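GH5 (Bacteroidetes bacterium AC2a, PDB 4YHE) probably hydrolyses the beta-1,4-glucosidic bonds of cellulose as an endoglucanase of glycoside hydrolase family 5. Local coordinates at residues A[257-262]-A[382-387]; A[296-301]-A[312-317]; A[308-313]-A[358-363]; A[329-334]-A[341-346]. All coordinates share one frame; numbering follows the deposited sequence.

How the contacts relate
Contacts 2, 3 and 4 are buried and lie in the last part of the beta-alpha barrel. Contact 1 sits at the surface, its centre about 28 Å from the centre of the chain. Contacts 2 and 3 both use helix 304-323: contact 2 sets it against the loop after strand 291-296, contact 3 against helix 357-369. Contact 1 touches the same helix through Phe-309, Tyr-312 and Tyr-313. Contact 4 ties strand 327-332 to the loop that follows it. The chemistry varies with place. Contacts 2 and 3 are mainly apolar, with no hydrogen bond across them. Contact 4 is rich in buried hydrogen bonds. Contact 1 has one direct bond and a water bridge.

Contact 1: A[257-262]-A[382-387]; sequences WGHTGK and DSAPES
The touching parts of the two segments, CA 259 to 262 and CA 384 to 387, run 14° apart, and neither segment forms a regular helix or strand. A type I beta turn spans Gly-258 to Gly-261 and presents Thr-260 to segment 382-387. Thr-260 holds OG1 between the backbone N and the carbonyl carbon (chi1 61°). Thr-260 OG1 donates to Pro-385 O at 2.6 Å, in the plane of that carbonyl. Ala-384 CB lies 3.5 Å from Thr-260 OG1, with His-259 CE1 3.7 Å from Ala-384 CB. Here the loop before helix 270-285 of the beta-alpha barrel meets the C-terminal tail, beside helix 304-323. An alanine in place of Thr-260 would remove the only direct hydrogen bond between the segments and would probably loosen the tail. A water accepts from Ser-387 N and donates to Thr-260 O (2.8 Å). Lys-262 CG packs 3.4 Å from Ser-387 OG, while that hydroxyl is hydrogen-bonded to Glu-256. The His-259 ring stacks on Tyr-381, and its ND1 is bonded to Glu-270.

Contact 2: A[296-301]-A[312-317]; sequences FGAVRR and YYFRYI
Ala-298 is the tight point of this contact. Ala-298 CB points to the helix and lies 3.6 Å from Tyr-313 CE2. Tyr-313 reaches it with CG anti to its backbone N (chi1 174°). Phe-314 swings CG beside its own backbone N (chi1 -69°) and brings its ring tip to the loop. Phe-314 CZ is 3.6 Å from Ala-298 O, and Gly-297 CA lies at the edge of the Phe-314 ring. Packing is looser at Phe-296, which crosses Phe-314 obliquely: Phe-296 CE2 is 4.2 Å from Phe-314 CD1, and Ile-317 CD1 is 3.9 Å from Phe-296 CD2. Val-299 and Arg-300 start away from 312-317 and do not touch it; Arg-300 lies against Glu-307 and Arg-310 and is partly exposed. The contact joins barrel strand 291-296 to the following helix 304-323, one beta-alpha unit of the TIM barrel. Met-364 of helix 357-369 also covers Phe-296 and Phe-314. Between the segments the contact is apolar packing; the loop's polar ties to helix 304-323 lie earlier on it, at Arg-310 (to Ala-298 O) and Glu-307 (to Arg-301 N). Tyr-313 OH is bonded to Asp-244 O, and the buried Gly-297 O has no partner in the model, probably at some cost.

Contact 3: A[308-313]-A[358-363]; sequences EFRLYY and EQAVRA
Two neighbouring helices of the outer layer of the TIM barrel, 304-323 and 357-369, pack here side by side. Their short segments run nearly parallel, 25° apart, with axes 9.1 Å from each other. Leu-311 carries most of the contact. Its CG stands anti to the carbonyl carbon (chi1 -58°), and both methyls face the other helix. Leu-311 and Gln-359 lie alongside each other, pointing the same way, with Leu-311 CD1 4.2 Å from Gln-359 CB. The other methyl sits over the backbone of the partner helix: Leu-311 CD2 is 3.5 Å from Ala-360 CA, tighter than usual for carbons, and equally close to Gln-359 O. The small side chains of Ala-360 and Ala-363 are consistent with so close an approach. Ala-363 CB points at the first helix, 3.8 Å from Leu-311 O. Arg-310 reaches the methyl of Ala-360 from a different direction than Leu-311. Its chain is extended from CG to NE, with CG anti to the backbone N. A salt bridge to Glu-307 and a bond from NE to Ala-298 O hold the polar end. Ala-360 CB lies over one face of the guanidinium, offset toward its rim and 4.0 Å from Arg-310 NH1.

Contact 4: A[329-334]-A[341-346]; sequences LYWDNG and DGFGVI
The Phe-343 ring takes the edge of Trp-331 on one face, a T-shaped pair with planes at 82°; the five-membered ring of Trp-331 and the Phe-343 ring have centroids 5.2 Å apart. Trp-331 CD1 makes the touch, off toward the rim of that face. At the edge of the same ring, in its plane, lie Tyr-330 OH and Asn-333 ND2. Tyr-330 OH donates to Phe-343 O (2.8 Å), coming from above the carbonyl plane. Val-345 CG2 meets the tip of the Tyr-330 ring. Asn-333 holds its amide across Phe-343 and donates through ND2 to Asp-341 O (2.9 Å), straight and on a lone pair.

Asp-332 is the polar hub. Its CG is anti to the backbone N (chi1 -171°). Ile-346 N meets the syn lone pair of Asp-332 OD2 at 3.0 Å, and Val-345 N reaches Asp-332 OD2 from above the carboxylate at 2.8 Å. Gly-334 N closes an Asx turn on OD1, where His-348 NE2 also binds, and Trp-18 NE1 adds a bond to OD2. An alanine at Asp-332 would remove both carboxylate oxygens and would probably leave the Val-345 and Ile-346 amides without acceptors and loosen this part of the loop. The contact fixes the loop after the last barrel strand. Not every buried polar atom is served: Trp-331 O, 3.2 Å from Phe-343 CB, has no partner in the model. The backbone N-H groups, Trp-18 NE1 and His-348 would be expected to stabilise Asp-332 as the carboxylate and probably lower its pKa.

Contact 1: A[257-262]-A[382-387]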
loop_
_atom_site.group_PDB
_atom_site.type_symbol
_atom_site.label_atom_id
_atom_site.label_comp_id
_atom_site.label_asym_id
_atom_site.label_seq_id
_atom_site.Cartn_x
_atom_site.Cartn_y
_atom_site.Cartn_z
ATOM N N TRP A 257 -21.449 8.754 1.903
ATOM C CA TRP A 257 -21.234 7.432 1.324
ATOM C C TRP A 257 -22.173 6.434 1.942
ATOM O O TRP A 257 -22.457 6.506 3.144
ATOM C CB TRP A 257 -19.779 6.973 1.543
ATOM C CG TRP A 257 -19.435 5.632 0.958
ATOM C CD1 TRP A 257 -19.036 5.372 -0.334
ATOM C CD2 TRP A 257 -19.439 4.369 1.628
ATOM N NE1 TRP A 257 -18.805 4.039 -0.500
ATOM C CE2 TRP A 257 -19.013 3.403 0.696
ATOM C CE3 TRP A 257 -19.718 3.965 2.941
ATOM C CZ2 TRP A 257 -18.885 2.059 1.022
ATOM C CZ3 TRP A 257 -19.609 2.642 3.246
ATOM C CH2 TRP A 257 -19.208 1.693 2.298
ATOM N N GLY A 258 -22.672 5.536 1.104
ATOM C CA GLY A 258 -23.515 4.448 1.534
ATOM C C GLY A 258 -25.001 4.748 1.466
ATOM O O GLY A 258 -25.435 5.826 1.049
ATOM N N HIS A 259 -25.759 3.788 1.978
ATOM C CA HIS A 259 -27.188 3.743 1.795
ATOM C C HIS A 259 -27.942 4.854 2.528
ATOM O O HIS A 259 -29.042 5.180 2.123
ATOM C CB HIS A 259 -27.707 2.366 2.186
ATOM C CG HIS A 259 -27.758 2.136 3.666
ATOM N ND1 HIS A 259 -26.642 1.825 4.411
ATOM C CD2 HIS A 259 -28.803 2.136 4.529
ATOM C CE1 HIS A 259 -26.996 1.632 5.672
ATOM N NE2 HIS A 259 -28.297 1.842 5.773
ATOM N N THR A 260 -27.370 5.444 3.572
ATOM C CA THR A 260 -27.999 6.603 4.220
ATOM C C THR A 260 -27.511 7.950 3.702
ATOM O O THR A 260 -28.029 9.000 4.075
ATOM C CB THR A 260 -27.807 6.584 5.757
ATOM O OG1 THR A 260 -26.407 6.633 6.089
ATOM C CG2 THR A 260 -28.420 5.323 6.353
ATOM N N GLY A 261 -26.490 7.944 2.854
ATOM C CA GLY A 261 -26.001 9.194 2.267
ATOM C C GLY A 261 -26.943 9.740 1.213
ATOM O O GLY A 261 -27.589 8.988 0.505
ATOM N N LYS A 262 -26.983 11.054 1.093
ATOM C CA LYS A 262 -27.634 11.698 -0.043
ATOM C C LYS A 262 -26.617 12.295 -1.031
ATOM O O LYS A 262 -26.813 12.213 -2.239
ATOM C CB LYS A 262 -28.595 12.782 0.449
ATOM C CG LYS A 262 -29.721 12.249 1.330
ATOM C CD LYS A 262 -30.769 11.528 0.506
ATOM C CE LYS A 262 -31.890 10.992 1.381
ATOM N NZ LYS A 262 -32.504 12.084 2.195
ATOM N N ASP A 382 -26.761 -1.062 9.643
ATOM C CA ASP A 382 -27.972 -0.541 10.305
ATOM C C ASP A 382 -27.700 0.660 11.201
ATOM O O ASP A 382 -28.630 1.371 11.585
ATOM C CB ASP A 382 -28.631 -1.636 11.160
ATOM C CG ASP A 382 -29.120 -2.812 10.341
ATOM O OD1 ASP A 382 -29.308 -2.671 9.110
ATOM O OD2 ASP A 382 -29.299 -3.900 10.945
ATOM N N SER A 383 -26.445 0.876 11.566
ATOM C CA SER A 383 -26.075 2.011 12.401
ATOM C C SER A 383 -25.502 3.194 11.603
ATOM O O SER A 383 -24.964 4.139 12.203
ATOM C CB SER A 383 -25.063 1.560 13.463
ATOM O OG SER A 383 -23.814 1.206 12.871
ATOM N N ALA A 384 -25.636 3.163 10.270
ATOM C CA ALA A 384 -25.057 4.219 9.424
ATOM C C ALA A 384 -25.628 5.600 9.770
ATOM O O ALA A 384 -26.813 5.738 10.073
ATOM C CB ALA A 384 -25.305 3.924 7.955
ATOM N N PRO A 385 -24.806 6.650 9.659
ATOM C CA PRO A 385 -25.258 7.961 10.137
ATOM C C PRO A 385 -26.271 8.682 9.226
ATOM O O PRO A 385 -26.483 8.333 8.062
ATOM C CB PRO A 385 -23.957 8.756 10.203
ATOM C CG PRO A 385 -23.118 8.168 9.084
ATOM C CD PRO A 385 -23.457 6.708 9.052
ATOM N N GLU A 386 -26.857 9.733 9.764
ATOM C CA GLU A 386 -27.894 10.485 9.060
ATOM C C GLU A 386 -27.329 11.545 8.116
ATOM O O GLU A 386 -26.429 12.289 8.488
ATOM C CB GLU A 386 -28.716 11.177 10.130
ATOM C CG GLU A 386 -29.994 11.825 9.675
ATOM C CD GLU A 386 -30.845 12.144 10.888
ATOM O OE1 GLU A 386 -30.296 12.646 11.899
ATOM O OE2 GLU A 386 -32.041 11.831 10.839
ATOM N N SER A 387 -27.857 11.639 6.902
ATOM C CA SER A 387 -27.386 12.656 5.982
ATOM C C SER A 387 -27.638 14.063 6.525
ATOM O O SER A 387 -28.617 14.300 7.240
ATOM C CB SER A 387 -28.062 12.502 4.625
ATOM O OG SER A 387 -27.816 13.638 3.826
HETATM O O HOH W 1 -29.892 9.770 5.972
#

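Contact 2: A[296-301]-A[312-317]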
loop_
_atom_site.group_PDB
_atom_site.type_symbol
_atom_site.label_atom_id
_atom_site.label_comp_id
_atom_site.label_asym_id
_atom_site.label_seq_id
_atom_site.Cartn_x
_atom_site.Cartn_y
_atom_site.Cartn_z
ATOM N N PHE A 296 -5.067 2.103 1.810
ATOM C CA PHE A 296 -6.473 2.456 1.674
ATOM C C PHE A 296 -6.724 3.726 2.424
ATOM O O PHE A 296 -5.938 4.134 3.270
ATOM C CB PHE A 296 -7.438 1.330 2.148
ATOM C CG PHE A 296 -7.612 1.285 3.651
ATOM C CD1 PHE A 296 -6.602 0.767 4.447
ATOM C CD2 PHE A 296 -8.739 1.814 4.254
ATOM C CE1 PHE A 296 -6.730 0.727 5.843
ATOM C CE2 PHE A 296 -8.893 1.780 5.656
ATOM C CZ PHE A 296 -7.873 1.239 6.448
ATOM N N GLY A 297 -7.835 4.357 2.127
ATOM C CA GLY A 297 -8.278 5.453 2.951
ATOM C C GLY A 297 -9.311 6.319 2.299
ATOM O O GLY A 297 -9.724 6.081 1.155
ATOM N N ALA A 298 -9.711 7.320 3.061
ATOM C CA ALA A 298 -10.632 8.364 2.652
ATOM C C ALA A 298 -10.217 9.623 3.389
ATOM O O ALA A 298 -9.919 9.594 4.620
ATOM C CB ALA A 298 -12.072 8.004 3.011
ATOM N N VAL A 299 -10.281 10.745 2.687
ATOM C CA VAL A 299 -9.909 12.010 3.279
ATOM C C VAL A 299 -10.835 12.504 4.386
ATOM O O VAL A 299 -12.001 12.113 4.501
ATOM C CB VAL A 299 -9.716 13.121 2.234
ATOM C CG1 VAL A 299 -8.624 12.704 1.249
ATOM C CG2 VAL A 299 -11.023 13.507 1.540
ATOM N N ARG A 300 -10.276 13.374 5.210
ATOM C CA ARG A 300 -10.978 14.005 6.306
ATOM C C ARG A 300 -11.988 15.022 5.773
ATOM O O ARG A 300 -11.812 15.601 4.690
ATOM C CB ARG A 300 -9.965 14.714 7.221
ATOM C CG ARG A 300 -10.547 15.242 8.539
ATOM C CD ARG A 300 -9.497 15.890 9.418
ATOM N NE ARG A 300 -9.011 17.169 8.909
ATOM C CZ ARG A 300 -9.641 18.334 9.092
ATOM N NH1 ARG A 300 -10.818 18.390 9.713
ATOM N NH2 ARG A 300 -9.096 19.438 8.639
ATOM N N ARG A 301 -13.020 15.273 6.565
ATOM C CA ARG A 301 -14.041 16.258 6.209
ATOM C C ARG A 301 -14.120 17.410 7.197
ATOM O O ARG A 301 -13.934 17.209 8.408
ATOM C CB ARG A 301 -15.408 15.572 6.149
ATOM C CG ARG A 301 -15.398 14.253 5.419
ATOM C CD ARG A 301 -15.120 14.389 3.928
ATOM N NE ARG A 301 -14.409 13.209 3.437
ATOM C CZ ARG A 301 -14.575 12.626 2.250
ATOM N NH1 ARG A 301 -15.447 13.081 1.360
ATOM N NH2 ARG A 301 -13.854 11.559 1.950
ATOM N N TYR A 312 -17.988 5.842 9.321
ATOM C CA TYR A 312 -18.849 4.754 8.842
ATOM C C TYR A 312 -18.174 3.983 7.727
ATOM O O TYR A 312 -18.118 2.784 7.748
ATOM C CB TYR A 312 -20.219 5.282 8.370
ATOM C CG TYR A 312 -21.056 4.241 7.690
ATOM C CD1 TYR A 312 -21.623 3.189 8.427
ATOM C CD2 TYR A 312 -21.297 4.283 6.317
ATOM C CE1 TYR A 312 -22.370 2.213 7.814
ATOM C CE2 TYR A 312 -22.078 3.320 5.701
ATOM C CZ TYR A 312 -22.610 2.281 6.460
ATOM O OH TYR A 312 -23.370 1.307 5.900
ATOM N N TYR A 313 -17.634 4.694 6.745
ATOM C CA TYR A 313 -16.873 4.034 5.691
ATOM C C TYR A 313 -15.756 3.140 6.227
ATOM O O TYR A 313 -15.659 1.987 5.835
ATOM C CB TYR A 313 -16.371 5.119 4.754
ATOM C CG TYR A 313 -15.436 4.720 3.652
ATOM C CD1 TYR A 313 -15.921 4.231 2.433
ATOM C CD2 TYR A 313 -14.081 4.927 3.771
ATOM C CE1 TYR A 313 -15.061 3.953 1.376
ATOM C CE2 TYR A 313 -13.216 4.646 2.722
ATOM C CZ TYR A 313 -13.705 4.153 1.534
ATOM O OH TYR A 313 -12.845 3.891 0.505
ATOM N N PHE A 314 -14.950 3.636 7.176
ATOM C CA PHE A 314 -13.897 2.869 7.742
ATOM C C PHE A 314 -14.455 1.645 8.502
ATOM O O PHE A 314 -13.981 0.551 8.336
ATOM C CB PHE A 314 -13.032 3.730 8.686
ATOM C CG PHE A 314 -12.191 4.818 7.989
ATOM C CD1 PHE A 314 -11.730 4.674 6.703
ATOM C CD2 PHE A 314 -11.863 5.964 8.667
ATOM C CE1 PHE A 314 -10.963 5.667 6.100
ATOM C CE2 PHE A 314 -11.078 6.942 8.100
ATOM C CZ PHE A 314 -10.626 6.795 6.808
ATOM N N ARG A 315 -15.454 1.843 9.349
ATOM C CA ARG A 315 -15.976 0.704 10.074
ATOM C C ARG A 315 -16.449 -0.374 9.129
ATOM O O ARG A 315 -16.095 -1.535 9.268
ATOM C CB ARG A 315 -17.122 1.110 10.977
ATOM C CG ARG A 315 -16.726 1.970 12.138
ATOM C CD ARG A 315 -17.838 1.939 13.204
ATOM N NE ARG A 315 -19.118 2.480 12.705
ATOM C CZ ARG A 315 -19.390 3.773 12.549
ATOM N NH1 ARG A 315 -18.485 4.699 12.856
ATOM N NH2 ARG A 315 -20.582 4.144 12.093
ATOM N N TYR A 316 -17.234 0.018 8.149
ATOM C CA TYR A 316 -17.826 -0.955 7.224
ATOM C C TYR A 316 -16.762 -1.696 6.397
ATOM O O TYR A 316 -16.728 -2.926 6.371
ATOM C CB TYR A 316 -18.827 -0.260 6.314
ATOM C CG TYR A 316 -19.718 -1.209 5.554
ATOM C CD1 TYR A 316 -20.921 -1.664 6.115
ATOM C CD2 TYR A 316 -19.371 -1.681 4.291
ATOM C CE1 TYR A 316 -21.708 -2.580 5.459
ATOM C CE2 TYR A 316 -20.183 -2.590 3.609
ATOM C CZ TYR A 316 -21.364 -3.018 4.198
ATOM O OH TYR A 316 -22.202 -3.890 3.548
ATOM N N ILE A 317 -15.900 -0.960 5.680
ATOM C CA ILE A 317 -14.949 -1.635 4.808
ATOM C C ILE A 317 -13.904 -2.475 5.565
ATOM O O ILE A 317 -13.526 -3.550 5.105
ATOM C CB ILE A 317 -14.265 -0.672 3.801
ATOM C CG1 ILE A 317 -13.234 0.224 4.467
ATOM C CG2 ILE A 317 -15.328 0.122 3.031
ATOM C CD1 ILE A 317 -12.547 1.173 3.484
#

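Contact 3: A[308-313]-A[358-363]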
loop_
_atom_site.group_PDB
_atom_site.type_symbol
_atom_site.label_atom_id
_atom_site.label_comp_id
_atom_site.label_asym_id
_atom_site.label_seq_id
_atom_site.Cartn_x
_atom_site.Cartn_y
_atom_site.Cartn_z
ATOM N N GLU A 308 -18.786 11.901 10.121
ATOM C CA GLU A 308 -19.400 10.637 10.570
ATOM C C GLU A 308 -19.514 9.619 9.437
ATOM O O GLU A 308 -19.367 8.402 9.659
ATOM C CB GLU A 308 -20.761 10.869 11.238
ATOM C CG GLU A 308 -20.685 11.532 12.628
ATOM C CD GLU A 308 -19.869 10.743 13.636
ATOM O OE1 GLU A 308 -20.084 9.545 13.765
ATOM O OE2 GLU A 308 -19.010 11.326 14.304
ATOM N N PHE A 309 -19.746 10.108 8.210
ATOM C CA PHE A 309 -19.754 9.219 7.067
ATOM C C PHE A 309 -18.403 8.586 6.754
ATOM O O PHE A 309 -18.367 7.443 6.385
ATOM C CB PHE A 309 -20.299 9.918 5.831
ATOM C CG PHE A 309 -21.790 10.019 5.840
ATOM C CD1 PHE A 309 -22.566 8.973 5.385
ATOM C CD2 PHE A 309 -22.414 11.151 6.360
ATOM C CE1 PHE A 309 -23.960 9.061 5.415
ATOM C CE2 PHE A 309 -23.787 11.243 6.387
ATOM C CZ PHE A 309 -24.559 10.192 5.930
ATOM N N ARG A 310 -17.317 9.348 6.882
ATOM C CA ARG A 310 -15.963 8.821 6.776
ATOM C C ARG A 310 -15.679 7.701 7.815
ATOM O O ARG A 310 -15.103 6.662 7.494
ATOM C CB ARG A 310 -14.964 9.979 6.892
ATOM C CG ARG A 310 -13.502 9.552 6.727
ATOM C CD ARG A 310 -12.576 10.533 7.405
ATOM N NE ARG A 310 -11.183 10.359 7.067
ATOM C CZ ARG A 310 -10.148 10.918 7.702
ATOM N NH1 ARG A 310 -10.311 11.656 8.776
ATOM N NH2 ARG A 310 -8.930 10.690 7.280
ATOM N N LEU A 311 -16.116 7.901 9.048
ATOM C CA LEU A 311 -15.934 6.898 10.090
ATOM C C LEU A 311 -16.750 5.651 9.787
ATOM O O LEU A 311 -16.245 4.553 9.952
ATOM C CB LEU A 311 -16.280 7.452 11.481
ATOM C CG LEU A 311 -15.521 8.674 11.960
ATOM C CD1 LEU A 311 -15.846 9.006 13.424
ATOM C CD2 LEU A 311 -14.023 8.448 11.849
ATOM N N TYR A 312 -17.988 5.842 9.321
ATOM C CA TYR A 312 -18.849 4.754 8.842
ATOM C C TYR A 312 -18.174 3.983 7.727
ATOM O O TYR A 312 -18.118 2.784 7.748
ATOM C CB TYR A 312 -20.219 5.282 8.370
ATOM C CG TYR A 312 -21.056 4.241 7.690
ATOM C CD1 TYR A 312 -21.623 3.189 8.427
ATOM C CD2 TYR A 312 -21.297 4.283 6.317
ATOM C CE1 TYR A 312 -22.370 2.213 7.814
ATOM C CE2 TYR A 312 -22.078 3.320 5.701
ATOM C CZ TYR A 312 -22.610 2.281 6.460
ATOM O OH TYR A 312 -23.370 1.307 5.900
ATOM N N TYR A 313 -17.634 4.694 6.745
ATOM C CA TYR A 313 -16.873 4.034 5.691
ATOM C C TYR A 313 -15.756 3.140 6.227
ATOM O O TYR A 313 -15.659 1.987 5.835
ATOM C CB TYR A 313 -16.371 5.119 4.754
ATOM C CG TYR A 313 -15.436 4.720 3.652
ATOM C CD1 TYR A 313 -15.921 4.231 2.433
ATOM C CD2 TYR A 313 -14.081 4.927 3.771
ATOM C CE1 TYR A 313 -15.061 3.953 1.376
ATOM C CE2 TYR A 313 -13.216 4.646 2.722
ATOM C CZ TYR A 313 -13.705 4.153 1.534
ATOM O OH TYR A 313 -12.845 3.891 0.505
ATOM N N GLU A 358 -7.734 10.577 16.092
ATOM C CA GLU A 358 -7.982 9.408 16.920
ATOM C C GLU A 358 -9.272 8.706 16.552
ATOM O O GLU A 358 -9.338 7.486 16.578
ATOM C CB GLU A 358 -7.988 9.758 18.401
ATOM C CG GLU A 358 -8.029 8.514 19.282
ATOM C CD GLU A 358 -7.792 8.812 20.761
ATOM O OE1 GLU A 358 -7.842 9.985 21.158
ATOM O OE2 GLU A 358 -7.531 7.859 21.513
ATOM N N GLN A 359 -10.299 9.477 16.232
ATOM C CA GLN A 359 -11.625 8.920 15.955
ATOM C C GLN A 359 -11.601 8.077 14.671
ATOM O O GLN A 359 -12.263 7.071 14.580
ATOM C CB GLN A 359 -12.665 10.053 15.893
ATOM C CG GLN A 359 -13.062 10.641 17.267
ATOM C CD GLN A 359 -11.925 11.228 18.136
ATOM O OE1 GLN A 359 -11.153 12.125 17.715
ATOM N NE2 GLN A 359 -11.838 10.742 19.392
ATOM N N ALA A 360 -10.826 8.513 13.673
ATOM C CA ALA A 360 -10.644 7.784 12.426
ATOM C C ALA A 360 -9.861 6.494 12.643
ATOM O O ALA A 360 -10.238 5.449 12.140
ATOM C CB ALA A 360 -9.914 8.683 11.426
ATOM N N VAL A 361 -8.801 6.586 13.441
ATOM C CA VAL A 361 -7.903 5.490 13.682
ATOM C C VAL A 361 -8.663 4.401 14.480
ATOM O O VAL A 361 -8.587 3.232 14.154
ATOM C CB VAL A 361 -6.631 6.013 14.412
ATOM C CG1 VAL A 361 -5.864 4.936 15.105
ATOM C CG2 VAL A 361 -5.719 6.711 13.411
ATOM N N ARG A 362 -9.438 4.839 15.461
ATOM C CA ARG A 362 -10.272 3.930 16.253
ATOM C C ARG A 362 -11.340 3.238 15.387
ATOM O O ARG A 362 -11.535 2.024 15.521
ATOM C CB ARG A 362 -10.906 4.691 17.411
ATOM C CG ARG A 362 -9.930 5.180 18.478
ATOM C CD ARG A 362 -9.774 4.186 19.648
ATOM N NE ARG A 362 -9.306 2.886 19.208
ATOM C CZ ARG A 362 -8.054 2.565 18.892
ATOM N NH1 ARG A 362 -7.069 3.439 18.991
ATOM N NH2 ARG A 362 -7.773 1.353 18.457
ATOM N N ALA A 363 -12.010 3.986 14.497
ATOM C CA ALA A 363 -12.997 3.397 13.602
ATOM C C ALA A 363 -12.418 2.222 12.821
ATOM O O ALA A 363 -12.992 1.114 12.794
ATOM C CB ALA A 363 -13.594 4.435 12.690
#

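Contact 4: A[329-334]-A[341-346]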
loop_
_atom_site.group_PDB
_atom_site.type_symbol
_atom_site.label_atom_id
_atom_site.label_comp_id
_atom_site.label_asym_id
_atom_site.label_seq_id
_atom_site.Cartn_x
_atom_site.Cartn_y
_atom_site.Cartn_z
ATOM N N LEU A 329 -3.446 -1.275 5.202
ATOM C CA LEU A 329 -2.665 -0.207 5.772
ATOM C C LEU A 329 -3.175 1.159 5.299
ATOM O O LEU A 329 -3.224 1.455 4.088
ATOM C CB LEU A 329 -1.169 -0.417 5.497
ATOM C CG LEU A 329 -0.611 -1.697 6.143
ATOM C CD1 LEU A 329 -0.663 -2.909 5.230
ATOM C CD2 LEU A 329 0.805 -1.441 6.608
ATOM N N TYR A 330 -3.581 1.965 6.271
ATOM C CA TYR A 330 -4.130 3.277 6.050
ATOM C C TYR A 330 -3.061 4.233 5.468
ATOM O O TYR A 330 -1.917 4.245 5.911
ATOM C CB TYR A 330 -4.740 3.839 7.345
ATOM C CG TYR A 330 -5.193 5.264 7.159
ATOM C CD1 TYR A 330 -6.349 5.552 6.433
ATOM C CD2 TYR A 330 -4.461 6.291 7.635
ATOM C CE1 TYR A 330 -6.771 6.831 6.210
ATOM C CE2 TYR A 330 -4.871 7.602 7.400
ATOM C CZ TYR A 330 -6.017 7.865 6.686
ATOM O OH TYR A 330 -6.417 9.171 6.467
ATOM N N TRP A 331 -3.433 4.978 4.436
ATOM C CA TRP A 331 -2.523 5.986 3.867
ATOM C C TRP A 331 -2.535 7.282 4.663
ATOM O O TRP A 331 -3.534 8.006 4.690
ATOM C CB TRP A 331 -2.877 6.267 2.407
ATOM C CG TRP A 331 -1.923 7.265 1.814
ATOM C CD1 TRP A 331 -2.193 8.561 1.522
ATOM C CD2 TRP A 331 -0.568 7.033 1.417
ATOM N NE1 TRP A 331 -1.071 9.176 0.991
ATOM C CE2 TRP A 331 -0.058 8.259 0.932
ATOM C CE3 TRP A 331 0.276 5.923 1.452
ATOM C CZ2 TRP A 331 1.267 8.394 0.457
ATOM C CZ3 TRP A 331 1.588 6.057 0.976
ATOM C CH2 TRP A 331 2.067 7.293 0.497
ATOM N N ASP A 332 -1.425 7.568 5.323
ATOM C CA ASP A 332 -1.241 8.809 6.083
ATOM C C ASP A 332 -0.096 9.624 5.484
ATOM O O ASP A 332 1.050 9.241 5.560
ATOM C CB ASP A 332 -0.927 8.494 7.541
ATOM C CG ASP A 332 -0.948 9.728 8.429
ATOM O OD1 ASP A 332 -0.319 10.752 8.027
ATOM O OD2 ASP A 332 -1.585 9.673 9.550
ATOM N N ASN A 333 -0.440 10.768 4.918
ATOM C CA ASN A 333 0.552 11.650 4.324
ATOM C C ASN A 333 0.934 12.825 5.223
ATOM O O ASN A 333 1.642 13.749 4.779
ATOM C CB ASN A 333 0.085 12.136 2.954
ATOM C CG ASN A 333 -1.182 12.999 3.026
ATOM O OD1 ASN A 333 -1.715 13.284 4.114
ATOM N ND2 ASN A 333 -1.661 13.434 1.851
ATOM N N GLY A 334 0.476 12.804 6.486
ATOM C CA GLY A 334 0.719 13.921 7.377
ATOM C C GLY A 334 -0.082 15.218 7.164
ATOM O O GLY A 334 -0.054 16.087 8.022
ATOM N N ASP A 341 -6.442 15.374 -0.488
ATOM C CA ASP A 341 -5.148 15.084 0.182
ATOM C C ASP A 341 -5.104 15.146 1.698
ATOM O O ASP A 341 -4.041 15.022 2.292
ATOM C CB ASP A 341 -3.996 15.871 -0.421
ATOM C CG ASP A 341 -3.307 15.087 -1.491
ATOM O OD1 ASP A 341 -2.820 13.936 -1.217
ATOM O OD2 ASP A 341 -3.333 15.586 -2.624
ATOM N N GLY A 342 -6.267 15.256 2.301
ATOM C CA GLY A 342 -6.358 15.382 3.728
ATOM C C GLY A 342 -6.360 14.047 4.389
ATOM O O GLY A 342 -7.418 13.605 4.847
ATOM N N PHE A 343 -5.197 13.386 4.421
ATOM C CA PHE A 343 -5.102 12.008 5.014
ATOM C C PHE A 343 -4.372 11.925 6.387
ATOM O O PHE A 343 -4.271 10.845 6.978
ATOM C CB PHE A 343 -4.378 11.054 4.050
ATOM C CG PHE A 343 -5.152 10.700 2.785
ATOM C CD1 PHE A 343 -6.217 9.787 2.818
ATOM C CD2 PHE A 343 -4.795 11.245 1.538
ATOM C CE1 PHE A 343 -6.905 9.420 1.669
ATOM C CE2 PHE A 343 -5.502 10.890 0.386
ATOM C CZ PHE A 343 -6.518 9.949 0.436
ATOM N N GLY A 344 -3.794 13.021 6.872
ATOM C CA GLY A 344 -2.968 12.955 8.058
ATOM C C GLY A 344 -3.809 12.682 9.296
ATOM O O GLY A 344 -4.754 13.410 9.571
ATOM N N VAL A 345 -3.495 11.624 10.011
ATOM C CA VAL A 345 -4.160 11.377 11.315
ATOM C C VAL A 345 -3.184 11.254 12.501
ATOM O O VAL A 345 -3.613 11.463 13.646
ATOM C CB VAL A 345 -5.085 10.131 11.287
ATOM C CG1 VAL A 345 -6.214 10.307 10.274
ATOM C CG2 VAL A 345 -4.306 8.857 11.026
ATOM N N ILE A 346 -1.929 10.879 12.226
ATOM C CA ILE A 346 -0.856 10.819 13.208
ATOM C C ILE A 346 0.360 11.579 12.730
ATOM O O ILE A 346 0.780 11.429 11.574
ATOM C CB ILE A 346 -0.481 9.362 13.531
ATOM C CG1 ILE A 346 -1.591 8.729 14.364
ATOM C CG2 ILE A 346 0.843 9.250 14.285
ATOM C CD1 ILE A 346 -1.473 7.237 14.519
#